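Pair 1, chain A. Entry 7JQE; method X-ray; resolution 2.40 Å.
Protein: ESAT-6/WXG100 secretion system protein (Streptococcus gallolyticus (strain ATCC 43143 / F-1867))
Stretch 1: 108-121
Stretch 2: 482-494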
# COMPACT_ATOMS: atom_id res chain seq x y z
N LYS A 108 -39.48 -18.74 69.75
CA LYS A 108 -39.58 -18.68 68.30
C LYS A 108 -39.26 -17.28 67.79
O LYS A 108 -38.56 -17.13 66.78
CB LYS A 108 -40.98 -19.11 67.84
CG LYS A 108 -41.18 -20.61 67.87
CD LYS A 108 -42.47 -21.02 67.18
CE LYS A 108 -42.67 -22.53 67.25
NZ LYS A 108 -43.93 -22.98 66.58
N VAL A 109 -39.75 -16.24 68.47
CA VAL A 109 -39.41 -14.87 68.09
C VAL A 109 -37.90 -14.67 68.14
O VAL A 109 -37.31 -14.07 67.24
CB VAL A 109 -40.14 -13.87 69.00
CG1 VAL A 109 -39.51 -12.49 68.88
CG2 VAL A 109 -41.62 -13.81 68.64
N GLU A 110 -37.25 -15.17 69.20
CA GLU A 110 -35.80 -15.05 69.29
C GLU A 110 -35.10 -15.91 68.24
O GLU A 110 -34.03 -15.53 67.75
CB GLU A 110 -35.33 -15.43 70.69
CG GLU A 110 -35.79 -14.46 71.77
CD GLU A 110 -35.62 -15.01 73.17
OE1 GLU A 110 -34.94 -16.05 73.32
OE2 GLU A 110 -36.17 -14.41 74.12
N ASN A 111 -35.69 -17.06 67.89
CA ASN A 111 -35.11 -17.87 66.82
C ASN A 111 -35.23 -17.16 65.48
O ASN A 111 -34.35 -17.27 64.62
CB ASN A 111 -35.78 -19.24 66.78
CG ASN A 111 -35.04 -20.22 65.90
OD1 ASN A 111 -35.12 -20.17 64.67
ND2 ASN A 111 -34.30 -21.14 66.53
N ALA A 112 -36.33 -16.43 65.27
CA ALA A 112 -36.46 -15.62 64.07
C ALA A 112 -35.45 -14.48 64.08
O ALA A 112 -34.90 -14.12 63.03
CB ALA A 112 -37.89 -15.08 63.95
N ARG A 113 -35.19 -13.91 65.25
CA ARG A 113 -34.21 -12.83 65.35
C ARG A 113 -32.82 -13.31 64.98
O ARG A 113 -32.07 -12.59 64.30
CB ARG A 113 -34.22 -12.25 66.76
CG ARG A 113 -33.23 -11.13 67.01
CD ARG A 113 -33.24 -10.75 68.48
NE ARG A 113 -34.58 -10.41 68.93
CZ ARG A 113 -35.01 -10.54 70.18
NH1 ARG A 113 -36.26 -10.20 70.49
NH2 ARG A 113 -34.21 -11.01 71.12
N THR A 114 -32.45 -14.52 65.40
CA THR A 114 -31.13 -15.05 65.08
C THR A 114 -31.04 -15.45 63.61
O THR A 114 -29.98 -15.29 62.98
CB THR A 114 -30.80 -16.23 65.99
OG1 THR A 114 -29.61 -16.88 65.52
CG2 THR A 114 -31.94 -17.23 66.01
N GLU A 115 -32.13 -15.97 63.04
CA GLU A 115 -32.15 -16.26 61.61
C GLU A 115 -31.88 -15.00 60.80
O GLU A 115 -31.05 -14.99 59.89
CB GLU A 115 -33.48 -16.89 61.22
CG GLU A 115 -33.81 -18.20 61.91
CD GLU A 115 -32.91 -19.34 61.45
OE1 GLU A 115 -31.85 -19.06 60.85
OE2 GLU A 115 -33.27 -20.51 61.71
N LEU A 116 -32.59 -13.91 61.13
CA LEU A 116 -32.41 -12.66 60.40
C LEU A 116 -30.99 -12.13 60.55
O LEU A 116 -30.44 -11.54 59.61
CB LEU A 116 -33.42 -11.62 60.86
CG LEU A 116 -34.89 -11.94 60.55
CD1 LEU A 116 -35.79 -10.78 60.95
CD2 LEU A 116 -35.06 -12.28 59.08
N SER A 117 -30.38 -12.32 61.72
CA SER A 117 -29.00 -11.87 61.90
C SER A 117 -28.04 -12.63 60.99
O SER A 117 -27.05 -12.06 60.53
CB SER A 117 -28.57 -12.03 63.36
OG SER A 117 -29.35 -11.19 64.20
N ASP A 118 -28.33 -13.91 60.72
CA ASP A 118 -27.52 -14.65 59.76
C ASP A 118 -27.80 -14.20 58.33
O ASP A 118 -26.87 -14.04 57.53
CB ASP A 118 -27.78 -16.15 59.91
CG ASP A 118 -27.47 -16.66 61.30
OD1 ASP A 118 -26.52 -16.15 61.92
OD2 ASP A 118 -28.19 -17.57 61.77
N LEU A 119 -29.07 -13.99 58.00
CA LEU A 119 -29.41 -13.47 56.68
C LEU A 119 -28.71 -12.14 56.42
O LEU A 119 -28.26 -11.88 55.30
CB LEU A 119 -30.93 -13.32 56.55
CG LEU A 119 -31.45 -12.71 55.24
CD1 LEU A 119 -31.00 -13.53 54.05
CD2 LEU A 119 -32.97 -12.59 55.27
N LEU A 120 -28.60 -11.30 57.45
CA LEU A 120 -27.95 -10.01 57.29
C LEU A 120 -26.54 -10.17 56.74
O LEU A 120 -26.13 -9.46 55.82
CB LEU A 120 -27.93 -9.26 58.62
CG LEU A 120 -27.66 -7.76 58.54
CD1 LEU A 120 -28.83 -7.05 57.89
CD2 LEU A 120 -27.38 -7.19 59.92
N GLU A 121 -25.77 -11.10 57.31
CA GLU A 121 -24.39 -11.28 56.86
C GLU A 121 -24.33 -11.78 55.42
O GLU A 121 -23.47 -11.35 54.64
CB GLU A 121 -23.65 -12.25 57.79
CG GLU A 121 -23.58 -11.77 59.23
CD GLU A 121 -22.68 -12.64 60.07
OE1 GLU A 121 -21.64 -13.10 59.55
OE2 GLU A 121 -23.02 -12.88 61.25
N GLU A 482 -31.59 -2.19 51.83
CA GLU A 482 -32.19 -3.41 52.35
C GLU A 482 -31.52 -3.85 53.65
O GLU A 482 -32.19 -4.30 54.58
CB GLU A 482 -32.12 -4.51 51.29
CG GLU A 482 -33.04 -4.27 50.09
CD GLU A 482 -32.46 -4.79 48.79
OE1 GLU A 482 -31.39 -5.41 48.82
OE2 GLU A 482 -33.09 -4.57 47.73
N ILE A 483 -30.20 -3.70 53.73
CA ILE A 483 -29.50 -4.00 54.97
C ILE A 483 -30.02 -3.13 56.11
O ILE A 483 -30.22 -3.60 57.23
CB ILE A 483 -27.98 -3.83 54.79
CG1 ILE A 483 -27.47 -4.75 53.68
CG2 ILE A 483 -27.25 -4.10 56.09
CD1 ILE A 483 -26.00 -4.62 53.40
N ILE A 484 -30.25 -1.85 55.83
CA ILE A 484 -30.75 -0.94 56.86
C ILE A 484 -32.11 -1.41 57.36
O ILE A 484 -32.37 -1.44 58.57
CB ILE A 484 -30.81 0.50 56.31
CG1 ILE A 484 -29.40 1.07 56.16
CG2 ILE A 484 -31.66 1.38 57.21
CD1 ILE A 484 -29.36 2.46 55.56
N GLU A 485 -32.99 -1.79 56.43
CA GLU A 485 -34.32 -2.24 56.84
C GLU A 485 -34.25 -3.56 57.60
O GLU A 485 -34.98 -3.76 58.57
CB GLU A 485 -35.23 -2.35 55.62
CG GLU A 485 -35.80 -1.02 55.17
CD GLU A 485 -36.60 -1.13 53.88
OE1 GLU A 485 -36.64 -2.23 53.29
OE2 GLU A 485 -37.19 -0.11 53.46
N LEU A 486 -33.37 -4.47 57.18
CA LEU A 486 -33.24 -5.74 57.89
C LEU A 486 -32.72 -5.52 59.31
O LEU A 486 -33.22 -6.12 60.26
CB LEU A 486 -32.33 -6.70 57.12
CG LEU A 486 -32.15 -8.09 57.72
CD1 LEU A 486 -33.50 -8.74 58.01
CD2 LEU A 486 -31.34 -8.97 56.78
N GLN A 487 -31.71 -4.66 59.47
CA GLN A 487 -31.23 -4.34 60.81
C GLN A 487 -32.32 -3.68 61.64
O GLN A 487 -32.44 -3.95 62.84
CB GLN A 487 -30.00 -3.44 60.73
CG GLN A 487 -28.69 -4.16 61.03
CD GLN A 487 -28.52 -4.48 62.49
OE1 GLN A 487 -28.25 -3.60 63.30
NE2 GLN A 487 -28.69 -5.75 62.84
N SER A 488 -33.12 -2.80 61.02
CA SER A 488 -34.16 -2.09 61.76
C SER A 488 -35.17 -3.07 62.35
O SER A 488 -35.53 -2.97 63.53
CB SER A 488 -34.85 -1.08 60.84
OG SER A 488 -35.81 -0.32 61.55
N THR A 489 -35.64 -4.02 61.55
CA THR A 489 -36.61 -5.00 62.04
C THR A 489 -35.97 -5.94 63.05
O THR A 489 -36.62 -6.32 64.04
CB THR A 489 -37.22 -5.78 60.88
OG1 THR A 489 -36.22 -6.02 59.88
CG2 THR A 489 -38.37 -4.99 60.27
N ILE A 490 -34.72 -6.35 62.83
CA ILE A 490 -34.03 -7.15 63.84
C ILE A 490 -33.97 -6.39 65.16
O ILE A 490 -34.33 -6.93 66.21
CB ILE A 490 -32.62 -7.53 63.36
CG1 ILE A 490 -32.68 -8.38 62.09
CG2 ILE A 490 -31.88 -8.28 64.47
CD1 ILE A 490 -31.34 -8.92 61.66
N ASP A 491 -33.53 -5.13 65.12
CA ASP A 491 -33.51 -4.31 66.32
C ASP A 491 -34.91 -4.21 66.93
O ASP A 491 -35.11 -4.52 68.10
CB ASP A 491 -32.95 -2.92 66.01
CG ASP A 491 -31.43 -2.91 65.91
OD1 ASP A 491 -30.81 -3.97 66.17
OD2 ASP A 491 -30.87 -1.86 65.56
N SER A 492 -35.89 -3.77 66.13
CA SER A 492 -37.27 -3.65 66.59
C SER A 492 -37.96 -5.01 66.51
O SER A 492 -38.78 -5.29 65.63
CB SER A 492 -38.01 -2.60 65.77
OG SER A 492 -37.45 -1.31 65.97
N LEU A 493 -37.61 -5.87 67.47
CA LEU A 493 -38.13 -7.23 67.56
C LEU A 493 -37.91 -7.77 68.96
O LEU A 493 -36.80 -8.18 69.30
CB LEU A 493 -37.46 -8.13 66.52
CG LEU A 493 -38.00 -9.56 66.36
CD1 LEU A 493 -39.37 -9.55 65.72
CD2 LEU A 493 -37.04 -10.41 65.56
N PRO A 494 -38.95 -7.77 69.83
CA PRO A 494 -38.85 -8.18 71.23
C PRO A 494 -39.03 -9.68 71.43
O PRO A 494 -38.79 -10.15 72.54
CB PRO A 494 -39.99 -7.41 71.90
CG PRO A 494 -41.03 -7.34 70.84
CD PRO A 494 -40.29 -7.23 69.52

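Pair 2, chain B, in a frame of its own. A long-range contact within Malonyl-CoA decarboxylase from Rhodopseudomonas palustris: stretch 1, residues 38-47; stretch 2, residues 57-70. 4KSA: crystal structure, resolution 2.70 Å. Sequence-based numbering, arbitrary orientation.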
# COMPACT_ATOMS: atom_id res chain seq x y z
N GLU B 38 32.25 32.24 -5.58
CA GLU B 38 30.90 32.46 -5.10
C GLU B 38 30.41 31.23 -4.32
O GLU B 38 29.91 31.37 -3.20
CB GLU B 38 29.97 32.72 -6.29
CG GLU B 38 30.32 33.95 -7.10
CD GLU B 38 29.55 34.01 -8.40
OE1 GLU B 38 28.30 34.00 -8.35
OE2 GLU B 38 30.19 34.05 -9.47
N LEU B 39 30.58 30.04 -4.92
CA LEU B 39 30.18 28.78 -4.29
C LEU B 39 30.84 28.62 -2.92
O LEU B 39 30.21 28.17 -1.96
CB LEU B 39 30.53 27.58 -5.19
CG LEU B 39 29.70 27.36 -6.46
CD1 LEU B 39 30.33 26.32 -7.37
CD2 LEU B 39 28.30 26.92 -6.07
N ILE B 40 32.11 29.00 -2.83
CA ILE B 40 32.81 28.90 -1.57
C ILE B 40 32.22 29.92 -0.59
O ILE B 40 32.00 29.62 0.58
CB ILE B 40 34.31 29.16 -1.76
CG1 ILE B 40 34.86 28.16 -2.76
CG2 ILE B 40 35.05 29.00 -0.44
CD1 ILE B 40 36.29 28.39 -3.10
N ALA B 41 31.97 31.13 -1.07
CA ALA B 41 31.40 32.16 -0.22
C ALA B 41 30.07 31.66 0.34
O ALA B 41 29.80 31.78 1.54
CB ALA B 41 31.16 33.43 -1.01
N LEU B 42 29.26 31.10 -0.55
CA LEU B 42 27.95 30.55 -0.19
C LEU B 42 28.06 29.49 0.90
O LEU B 42 27.33 29.51 1.88
CB LEU B 42 27.31 29.95 -1.44
CG LEU B 42 25.81 29.74 -1.40
CD1 LEU B 42 25.12 30.98 -0.85
CD2 LEU B 42 25.34 29.43 -2.81
N SER B 43 29.00 28.57 0.72
CA SER B 43 29.21 27.53 1.71
C SER B 43 29.40 28.18 3.09
O SER B 43 28.97 27.64 4.11
CB SER B 43 30.46 26.70 1.36
OG SER B 43 30.37 26.19 0.04
N GLU B 44 30.05 29.34 3.10
CA GLU B 44 30.31 30.08 4.33
C GLU B 44 29.03 30.65 4.96
O GLU B 44 28.88 30.65 6.18
CB GLU B 44 31.31 31.20 4.06
CG GLU B 44 32.73 30.72 3.88
CD GLU B 44 33.27 30.06 5.12
OE1 GLU B 44 34.37 29.47 5.05
OE2 GLU B 44 32.58 30.12 6.17
N THR B 45 28.13 31.15 4.12
CA THR B 45 26.87 31.68 4.60
C THR B 45 26.10 30.49 5.19
O THR B 45 25.73 30.51 6.36
CB THR B 45 26.02 32.30 3.45
OG1 THR B 45 26.77 33.31 2.77
CG2 THR B 45 24.73 32.91 4.00
N LEU B 46 25.89 29.47 4.38
CA LEU B 46 25.18 28.26 4.80
C LEU B 46 25.71 27.72 6.12
O LEU B 46 24.94 27.44 7.04
CB LEU B 46 25.31 27.18 3.73
CG LEU B 46 24.61 25.85 4.03
CD1 LEU B 46 23.10 26.08 4.15
CD2 LEU B 46 24.92 24.85 2.93
N LEU B 47 27.02 27.58 6.23
CA LEU B 47 27.62 27.07 7.45
C LEU B 47 27.28 27.89 8.70
O LEU B 47 27.14 27.33 9.79
CB LEU B 47 29.13 27.00 7.31
CG LEU B 47 29.72 25.74 6.71
CD1 LEU B 47 31.23 25.89 6.56
CD2 LEU B 47 29.38 24.56 7.61
N ALA B 57 17.14 26.93 1.76
CA ALA B 57 17.20 27.78 0.58
C ALA B 57 18.64 27.94 0.08
O ALA B 57 18.92 27.80 -1.12
CB ALA B 57 16.60 29.13 0.91
N LEU B 58 19.55 28.23 1.01
CA LEU B 58 20.95 28.41 0.67
C LEU B 58 21.55 27.15 0.08
O LEU B 58 22.14 27.18 -1.01
CB LEU B 58 21.74 28.83 1.92
CG LEU B 58 21.55 30.29 2.38
CD1 LEU B 58 22.36 30.57 3.65
CD2 LEU B 58 21.98 31.23 1.24
N ALA B 59 21.38 26.04 0.80
CA ALA B 59 21.88 24.75 0.36
C ALA B 59 21.30 24.44 -1.02
O ALA B 59 22.02 24.09 -1.95
CB ALA B 59 21.50 23.66 1.37
N ALA B 60 20.00 24.57 -1.15
CA ALA B 60 19.38 24.31 -2.43
C ALA B 60 20.07 25.17 -3.48
O ALA B 60 20.32 24.72 -4.60
CB ALA B 60 17.90 24.63 -2.36
N SER B 61 20.41 26.39 -3.09
CA SER B 61 21.06 27.35 -3.98
C SER B 61 22.47 26.88 -4.35
O SER B 61 22.83 26.86 -5.53
CB SER B 61 21.10 28.73 -3.29
OG SER B 61 21.09 29.80 -4.24
N LEU B 62 23.26 26.51 -3.34
CA LEU B 62 24.64 26.05 -3.55
C LEU B 62 24.71 24.84 -4.48
O LEU B 62 25.56 24.78 -5.38
CB LEU B 62 25.29 25.72 -2.20
CG LEU B 62 26.80 25.39 -2.20
CD1 LEU B 62 27.39 25.64 -0.82
CD2 LEU B 62 27.01 23.96 -2.60
N LEU B 63 23.82 23.87 -4.28
CA LEU B 63 23.79 22.67 -5.11
C LEU B 63 23.48 23.01 -6.55
O LEU B 63 24.11 22.46 -7.47
CB LEU B 63 22.77 21.68 -4.58
CG LEU B 63 23.19 20.99 -3.28
CD1 LEU B 63 22.05 20.20 -2.69
CD2 LEU B 63 24.35 20.08 -3.56
N ALA B 64 22.52 23.89 -6.76
CA ALA B 64 22.14 24.29 -8.11
C ALA B 64 23.32 25.01 -8.77
O ALA B 64 23.61 24.80 -9.95
CB ALA B 64 20.93 25.20 -8.07
N GLY B 65 23.98 25.86 -7.99
CA GLY B 65 25.12 26.59 -8.50
C GLY B 65 26.23 25.65 -8.91
O GLY B 65 26.80 25.80 -9.99
N TYR B 66 26.53 24.69 -8.05
CA TYR B 66 27.56 23.71 -8.33
C TYR B 66 27.26 22.97 -9.62
O TYR B 66 28.12 22.84 -10.49
CB TYR B 66 27.68 22.71 -7.17
CG TYR B 66 28.66 21.57 -7.44
CD1 TYR B 66 28.21 20.37 -7.97
CD2 TYR B 66 30.02 21.73 -7.21
CE1 TYR B 66 29.09 19.34 -8.26
CE2 TYR B 66 30.92 20.70 -7.51
CZ TYR B 66 30.44 19.51 -8.03
OH TYR B 66 31.31 18.48 -8.33
N GLU B 67 26.02 22.51 -9.75
CA GLU B 67 25.58 21.76 -10.92
C GLU B 67 25.85 22.54 -12.22
O GLU B 67 26.40 21.99 -13.19
CB GLU B 67 24.09 21.48 -10.79
CG GLU B 67 23.63 20.20 -11.45
CD GLU B 67 23.90 20.16 -12.94
OE1 GLU B 67 23.27 20.94 -13.69
OE2 GLU B 67 24.76 19.35 -13.35
N ALA B 68 25.48 23.81 -12.22
CA ALA B 68 25.64 24.66 -13.38
C ALA B 68 27.05 25.22 -13.57
O ALA B 68 27.38 25.72 -14.65
CB ALA B 68 24.64 25.80 -13.30
N ALA B 69 27.88 25.14 -12.54
CA ALA B 69 29.23 25.68 -12.64
C ALA B 69 30.11 25.03 -13.71
O ALA B 69 29.85 23.92 -14.17
CB ALA B 69 29.92 25.60 -11.28
N ASP B 70 31.15 25.76 -14.11
CA ASP B 70 32.11 25.32 -15.11
C ASP B 70 32.88 24.16 -14.48
O ASP B 70 32.90 24.03 -13.26
CB ASP B 70 33.06 26.48 -15.44
CG ASP B 70 33.85 26.27 -16.73
OD1 ASP B 70 34.69 27.15 -17.06
OD2 ASP B 70 33.64 25.24 -17.42

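Pair 1 and pair 2 are both built from two helices packed antiparallel. The axes approach to 9.8 Å at an angle of 159° in pair 1 and to 9.4 Å at 161° in pair 2, and the backbones of 14 central residues superpose with an RMSD of 0.4 Å. The separation along the chain differs greatly: touching residues are at least 363 positions apart in pair 1, but as few as 12 apart in pair 2.

The CA atoms of A:Ile490 and B:Leu62 coincide to 0.1 Å, as do those of A:Gln487 and B:Ala59. A:Ile490 and B:Leu62 each face a leucine and a serine of the opposing helix. In pair 1, A:Ile490 sends CD1 to 3.5 Å from CB of A:Leu116, while its CG2 lies 3.9 Å from OG of A:Ser117. In pair 2, B:Leu62 offers CB to CD2 of B:Leu42 at 3.8 Å, and its CD1 comes to 3.2 Å from OG of B:Ser43. The two serines share the m rotamer and the same solution for their hydroxyls: A:Ser117 OG donates to A:Arg113 O at 3.1 Å, and B:Ser43 OG donates to B:Leu39 O at 2.8 Å. The hydroxyl is thus satisfied within its own helix while it lies beside an aliphatic side chain.

A:Leu116 and B:Leu42 both point toward the partner helix but differ in rotamer, mt in the first and tp in the second. Each still meets a leucine of the other helix, CD2 of A:Leu116 lying 4.0 Å from CD1 of A:Leu486 and CD1 of B:Leu42 lying 3.8 Å from CD2 of B:Leu58. A:Leu486 and B:Leu58 in turn exchange rotamers, tp against mt, so the leucine pair is kept with the conformations reversed. The same two residues also meet A:Leu119 and B:Thr45, where pair 1 has a leucine and pair 2 a threonine: CG of A:Leu119 is 4.0 Å from CD2 of A:Leu486, and the methyl CG2 of B:Thr45 is 3.3 Å from CD1 of B:Leu58. At the matched position A:Thr489 and B:Ser61, CB of B:Ser61 lies 4.3 Å from CD2 of B:Leu42, whereas the side chain of A:Thr489 points sideways and makes no contact within 4.5 Å.

A:Leu120 and B:Leu46 are both tp. The former packs CD1 at 3.3 Å from CD2 of A:Leu486 and CD2 at 3.5 Å from CG of A:Gln487; the latter places CD1 3.8 Å from CB of B:Leu58 and CD2 3.9 Å from CB of B:Ala59. The aliphatic part of a glutamine thus serves where pair 2 has an alanine methyl.

The sharpest difference is at A:Arg113 and B:Leu39, which contact A:Leu493 and B:Gly65. A:Arg113 lays CB 3.6 Å from CD2 of A:Leu493, and its NH1 donates a very short hydrogen bond of 2.4 Å to A:Leu493 O, beyond the end of the helix. In pair 2 the helix runs on through B:Gly65, and CD2 of B:Leu39 rests 3.7 Å from its C atom. An ideal CB on the glycine would stand only 3.1 Å from that methyl, so the bare backbone accommodates the leucine. Pair 2 has no hydrogen bond between its stretches.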